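Local coordinates for protein 2-Keto-3-deoxy-(6-phospho-)gluconate aldolase (Thermoproteus tenax, PDB 2R91) that is an aldolase of the dihydrodipicolinate synthetase family, built as a TIM barrel and assembled as a tetramer, at residues L97-F102 with K112-L117. Sequence-based numbering, arbitrary orientation.
Sequences LPPYYF and KYFRDL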
loop_
_atom_site.group_PDB
_atom_site.type_symbol
_atom_site.label_atom_id
_atom_site.label_comp_id
_atom_site.label_asym_id
_atom_site.label_seq_id
_atom_site.Cartn_x
_atom_site.Cartn_y
_atom_site.Cartn_z
ATOM N N LEU A 97 -8.183 20.342 -2.950
ATOM C CA LEU A 97 -7.407 19.124 -3.059
ATOM C C LEU A 97 -6.066 19.510 -3.657
ATOM O O LEU A 97 -5.985 20.472 -4.437
ATOM C CB LEU A 97 -8.106 18.155 -4.019
ATOM C CG LEU A 97 -9.475 17.602 -3.590
ATOM C CD1 LEU A 97 -10.238 16.975 -4.761
ATOM C CD2 LEU A 97 -9.305 16.538 -2.470
ATOM N N PRO A 98 -5.006 18.726 -3.342
ATOM C CA PRO A 98 -3.798 18.809 -4.147
ATOM C C PRO A 98 -4.116 18.284 -5.559
ATOM O O PRO A 98 -5.054 17.525 -5.737
ATOM C CB PRO A 98 -2.847 17.796 -3.478
ATOM C CG PRO A 98 -3.434 17.530 -2.065
ATOM C CD PRO A 98 -4.927 17.701 -2.276
ATOM N N PRO A 99 -3.307 18.656 -6.548
ATOM C CA PRO A 99 -3.484 18.021 -7.868
ATOM C C PRO A 99 -3.608 16.494 -7.709
ATOM O O PRO A 99 -2.778 15.880 -7.033
ATOM C CB PRO A 99 -2.172 18.387 -8.596
ATOM C CG PRO A 99 -1.881 19.852 -8.033
ATOM C CD PRO A 99 -2.226 19.665 -6.528
ATOM N N TYR A 100 -4.650 15.911 -8.289
ATOM C CA TYR A 100 -4.948 14.486 -8.157
ATOM C C TYR A 100 -4.834 13.761 -9.512
ATOM O O TYR A 100 -4.386 14.343 -10.516
ATOM C CB TYR A 100 -6.356 14.304 -7.546
ATOM C CG TYR A 100 -7.446 15.153 -8.228
ATOM C CD1 TYR A 100 -8.186 14.639 -9.290
ATOM C CD2 TYR A 100 -7.745 16.443 -7.781
ATOM C CE1 TYR A 100 -9.189 15.407 -9.928
ATOM C CE2 TYR A 100 -8.737 17.209 -8.402
ATOM C CZ TYR A 100 -9.446 16.680 -9.477
ATOM O OH TYR A 100 -10.432 17.420 -10.082
ATOM N N TYR A 101 -5.195 12.485 -9.511
ATOM C CA TYR A 101 -5.046 11.582 -10.650
ATOM C C TYR A 101 -3.577 11.259 -11.073
ATOM O O TYR A 101 -3.135 10.121 -10.988
ATOM C CB TYR A 101 -5.889 12.036 -11.895
ATOM C CG TYR A 101 -5.714 10.988 -12.942
ATOM C CD1 TYR A 101 -6.383 9.772 -12.821
ATOM C CD2 TYR A 101 -4.788 11.147 -13.984
ATOM C CE1 TYR A 101 -6.184 8.736 -13.745
ATOM C CE2 TYR A 101 -4.538 10.098 -14.891
ATOM C CZ TYR A 101 -5.268 8.914 -14.771
ATOM O OH TYR A 101 -5.056 7.856 -15.611
ATOM N N PHE A 102 -2.832 12.269 -11.530
ATOM C CA PHE A 102 -1.505 12.055 -12.089
ATOM C C PHE A 102 -0.517 11.603 -11.037
ATOM O O PHE A 102 -0.345 12.280 -10.039
ATOM C CB PHE A 102 -1.004 13.328 -12.784
ATOM C CG PHE A 102 -1.882 13.748 -13.957
ATOM C CD1 PHE A 102 -1.765 13.103 -15.185
ATOM C CD2 PHE A 102 -2.840 14.741 -13.810
ATOM C CE1 PHE A 102 -2.609 13.464 -16.262
ATOM C CE2 PHE A 102 -3.674 15.101 -14.848
ATOM C CZ PHE A 102 -3.562 14.468 -16.089
ATOM N N LYS A 112 3.642 25.179 -6.579
ATOM C CA LYS A 112 3.226 26.266 -7.463
ATOM C C LYS A 112 1.712 26.349 -7.513
ATOM O O LYS A 112 1.153 27.443 -7.419
ATOM C CB LYS A 112 3.781 26.079 -8.900
ATOM C CG LYS A 112 3.351 27.206 -9.858
ATOM C CD LYS A 112 4.127 27.173 -11.171
ATOM C CE LYS A 112 3.626 28.237 -12.175
ATOM N NZ LYS A 112 3.603 29.610 -11.596
ATOM N N TYR A 113 1.053 25.200 -7.666
ATOM C CA TYR A 113 -0.414 25.138 -7.632
ATOM C C TYR A 113 -1.019 25.861 -6.428
ATOM O O TYR A 113 -1.873 26.746 -6.573
ATOM C CB TYR A 113 -0.904 23.679 -7.630
ATOM C CG TYR A 113 -2.427 23.589 -7.559
ATOM C CD1 TYR A 113 -3.216 23.890 -8.692
ATOM C CD2 TYR A 113 -3.081 23.239 -6.359
ATOM C CE1 TYR A 113 -4.611 23.828 -8.648
ATOM C CE2 TYR A 113 -4.444 23.161 -6.300
ATOM C CZ TYR A 113 -5.221 23.461 -7.445
ATOM O OH TYR A 113 -6.595 23.383 -7.388
ATOM N N PHE A 114 -0.607 25.456 -5.227
ATOM C CA PHE A 114 -1.136 26.088 -4.010
ATOM C C PHE A 114 -0.711 27.534 -3.876
ATOM O O PHE A 114 -1.511 28.357 -3.513
ATOM C CB PHE A 114 -0.784 25.278 -2.731
ATOM C CG PHE A 114 -1.644 24.036 -2.560
ATOM C CD1 PHE A 114 -2.934 24.138 -2.083
ATOM C CD2 PHE A 114 -1.144 22.782 -2.868
ATOM C CE1 PHE A 114 -3.755 23.015 -1.930
ATOM C CE2 PHE A 114 -1.946 21.651 -2.729
ATOM C CZ PHE A 114 -3.267 21.773 -2.246
ATOM N N ARG A 115 0.526 27.862 -4.212
ATOM C CA ARG A 115 0.942 29.271 -4.079
ATOM C C ARG A 115 0.186 30.198 -5.041
ATOM O O ARG A 115 -0.221 31.298 -4.672
ATOM C CB ARG A 115 2.449 29.390 -4.233
ATOM C CG ARG A 115 3.143 28.838 -2.992
ATOM C CD ARG A 115 4.597 28.603 -3.221
ATOM N NE ARG A 115 5.265 28.110 -2.019
ATOM C CZ ARG A 115 6.483 27.573 -2.012
ATOM N NH1 ARG A 115 7.153 27.440 -3.159
ATOM N NH2 ARG A 115 7.038 27.167 -0.868
ATOM N N ASP A 116 -0.053 29.730 -6.258
ATOM C CA ASP A 116 -0.886 30.479 -7.185
ATOM C C ASP A 116 -2.305 30.708 -6.667
ATOM O O ASP A 116 -2.906 31.768 -6.863
ATOM C CB ASP A 116 -0.947 29.762 -8.521
ATOM C CG ASP A 116 0.293 29.984 -9.345
ATOM O OD1 ASP A 116 1.216 30.684 -8.865
ATOM O OD2 ASP A 116 0.350 29.441 -10.461
ATOM N N LEU A 117 -2.870 29.697 -6.016
ATOM C CA LEU A 117 -4.185 29.860 -5.421
ATOM C C LEU A 117 -4.181 30.920 -4.322
ATOM O O LEU A 117 -5.071 31.794 -4.262
ATOM C CB LEU A 117 -4.615 28.522 -4.824
ATOM C CG LEU A 117 -6.005 27.993 -5.090
ATOM C CD1 LEU A 117 -6.464 28.290 -6.537
ATOM C CD2 LEU A 117 -6.000 26.467 -4.789
#
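Pro99 lies against the ring of Tyr113, its CG over one face, in a CH-pi contact 4.2 Å from the ring centroid and 27° off the ring normal. The proline sits off-centre, toward the CB end of the Tyr113 ring: Pro99 CG is nearest Tyr113 CG, and Pro99 CD follows along one side, 3.7 Å from Tyr113 CD2. Tyr113 reaches the loop because its CG is anti to the backbone N (chi1 179°), which carries the ring outward from helix 107-120. Phe114, next on the helix, takes a different first torsion, with CG anti to the carbonyl carbon (chi1 -76°), and brings the tip of its ring to Pro98: Phe114 CZ is 3.6 Å from Pro98 CA, and Phe114 CE2 is 4.0 Å from Pro98 CB. The two aromatic rings also meet each other, Tyr113 CD2 standing 4.0 Å above the plane of the Phe114 ring, over its centre. Both converge on the carbonyl of Leu97, whose O is 3.6 Å from Tyr113 CE2; no hydrogen bond joins the segments, which meet by van der Waals packing and the CH-pi contact. The Tyr113 hydroxyl instead bonds Ser96 OG, at the end of strand 93-96. In contrast to this buried packing, the flank of the helix turned from the loop is polar and more accessible: Lys112 and Asp116, one turn apart, form a weak salt bridge, 3.4 Å from Lys112 NZ to Asp116 OD2, Lys112 also makes a cation-pi contact with Tyr263 of the second subunit, and Arg115 is exposed. The contact belongs to a beta-alpha unit of the TIM barrel, folding the loop after strand 93-96 back onto the helix that follows it. Helix 76-88 packs beside Tyr113 through Ala76 and Ala79, while Leu127 of neighbouring strand 125-129 touches both Pro98 and Phe114.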